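Local coordinates for protein transcriptional regulator, LYSR family (Neisseria meningitidis serogroup b, PDB 4AB5) that acts as a MetR-like LysR-family transcription factor, probably controlling methionine biosynthesis genes in response to an effector bound by its regulatory domain, at the interface of chains A and B. Coordinates in Å, arbitrary orientation; residue numbers count along the deposited sequence, not the author numbering. Chains: chain A/B, Transcriptional regulator, LYSR family.

The interface of chains A and B. Residues chain A 20-21, 24; chain B 139, 141-142.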
ATOM      1  N   PHE A  20      -5.356  -7.404   2.920  1.00 28.71           N
ATOM      2  CA  PHE A  20      -3.915  -7.547   3.141  1.00 27.98           C
ATOM      3  C   PHE A  20      -3.473  -7.135   4.549  1.00 34.50           C
ATOM      4  O   PHE A  20      -2.539  -7.730   5.086  1.00 34.94           O
ATOM      5  CB  PHE A  20      -3.124  -6.794   2.055  1.00 29.53           C
ATOM      6  CG  PHE A  20      -3.047  -7.517   0.729  1.00 30.17           C
ATOM      7  CD1 PHE A  20      -4.116  -7.493  -0.161  1.00 30.68           C
ATOM      8  CD2 PHE A  20      -1.895  -8.200   0.355  1.00 32.60           C
ATOM      9  CE1 PHE A  20      -4.049  -8.168  -1.381  1.00 32.99           C
ATOM     10  CE2 PHE A  20      -1.828  -8.874  -0.872  1.00 32.74           C
ATOM     11  CZ  PHE A  20      -2.907  -8.855  -1.729  1.00 31.12           C
ATOM     12  N   ASP A  21      -4.164  -6.164   5.165  1.00 32.45           N
ATOM     13  CA  ASP A  21      -3.856  -5.718   6.525  1.00 33.36           C
ATOM     14  C   ASP A  21      -3.935  -6.827   7.563  1.00 34.43           C
ATOM     15  O   ASP A  21      -3.091  -6.870   8.462  1.00 36.08           O
ATOM     16  CB  ASP A  21      -4.720  -4.515   6.935  1.00 36.60           C
ATOM     17  CG  ASP A  21      -4.287  -3.200   6.300  1.00 56.97           C
ATOM     18  OD1 ASP A  21      -3.251  -3.191   5.586  1.00 58.33           O
ATOM     19  OD2 ASP A  21      -4.979  -2.175   6.523  1.00 67.07           O
HETATM   20  N   MSE A  24      -1.857 -10.678   5.602  1.00 26.37           N
HETATM   21  CA  MSE A  24      -0.396 -10.794   5.663  1.00 26.88           C
HETATM   22  C   MSE A  24       0.084 -11.308   7.034  1.00 30.37           C
HETATM   23  O   MSE A  24       0.759 -12.332   7.033  1.00 29.82           O
HETATM   24  CB  MSE A  24       0.324  -9.517   5.200  1.00 30.36           C
HETATM   25  CG  MSE A  24       0.034  -9.137   3.747  1.00 38.92           C
HETATM   26 SE   MSE A  24       0.329 -10.568   2.427  1.00 48.73          SE
HETATM   27  CE  MSE A  24      -1.548 -11.213   2.159  1.00 44.09           C
TER
ATOM     28  N   LEU B 139       2.153  -3.544  -2.787  1.00 27.12           N
ATOM     29  CA  LEU B 139       2.230  -3.510  -1.325  1.00 25.81           C
ATOM     30  C   LEU B 139       3.467  -4.162  -0.747  1.00 31.84           C
ATOM     31  O   LEU B 139       3.776  -5.304  -1.083  1.00 33.23           O
ATOM     32  CB  LEU B 139       0.958  -4.128  -0.697  1.00 25.01           C
ATOM     33  CG  LEU B 139      -0.395  -3.704  -1.293  1.00 29.01           C
ATOM     34  CD1 LEU B 139      -1.517  -4.587  -0.804  1.00 27.79           C
ATOM     35  CD2 LEU B 139      -0.697  -2.238  -1.029  1.00 31.45           C
ATOM     36  N   ILE B 141       3.957  -5.107   2.438  1.00 31.06           N
ATOM     37  CA  ILE B 141       3.510  -6.207   3.294  1.00 31.13           C
ATOM     38  C   ILE B 141       3.366  -7.526   2.507  1.00 33.10           C
ATOM     39  O   ILE B 141       3.688  -8.590   3.040  1.00 33.90           O
ATOM     40  CB  ILE B 141       2.263  -5.841   4.145  1.00 34.88           C
ATOM     41  CG1 ILE B 141       1.025  -5.498   3.270  1.00 35.67           C
ATOM     42  CG2 ILE B 141       2.597  -4.715   5.136  1.00 36.42           C
ATOM     43  CD1 ILE B 141      -0.299  -5.371   4.031  1.00 42.73           C
ATOM     44  N   ALA B 142       2.942  -7.436   1.228  1.00 27.32           N
ATOM     45  CA  ALA B 142       2.803  -8.584   0.339  1.00 26.77           C
ATOM     46  C   ALA B 142       4.180  -9.033  -0.167  1.00 29.98           C
ATOM     47  O   ALA B 142       4.411 -10.235  -0.249  1.00 29.09           O
ATOM     48  CB  ALA B 142       1.879  -8.255  -0.821  1.00 27.54           C
TER
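B:Ile141 reaches A:Phe20 and A:Met24 with CG1 set between its own backbone N and carbonyl carbon (chi1 62°) and the chain then extended (chi2 170°), which carries the methyl CD1 out to the start of the opposing helix. There CD1 lies 3.4 Å from the backbone O of A:Phe20 and 3.7 Å from its CB, a van der Waals contact with both main chain and side chain. In A:Phe20 a chi2 of 79° turns one face of the ring to B:Leu139. The branch methyl CD1 of B:Leu139 rests over that face, 3.9 Å from the ring centroid and shifted toward the rim near CG, in a CH-pi contact; the two side chains meet at about a right angle. Farther along the ring, CE2 touches the methyl CB of B:Ala142 at 3.8 Å. A:Met24, modelled as selenomethionine, runs crosswise to B:Ile141: its CG lies 3.8 Å from B:Ile141 CD1, while the bend at chi2 brings SE to 3.8 Å from B:Ala142 CA. A:Asp21 stands at the margin, with carboxylate OD1 4.0 Å from B:Ile141 CD1. No hydrogen bond or salt bridge crosses this patch, so shape and apolar cover do the joining here, with 185 Å² of surface hidden in all. A:Phe20, A:Asp21 and A:Met24 lie on the first turns of helix 20-33, whereas B:Leu139 directly precedes helix 140-148, which carries B:Ile141 and B:Ala142. The patch recurs with the chains exchanged about the two-fold axis of this regulatory-domain dimer, an arrangement that fits the dimerisation usual for LysR-type regulators.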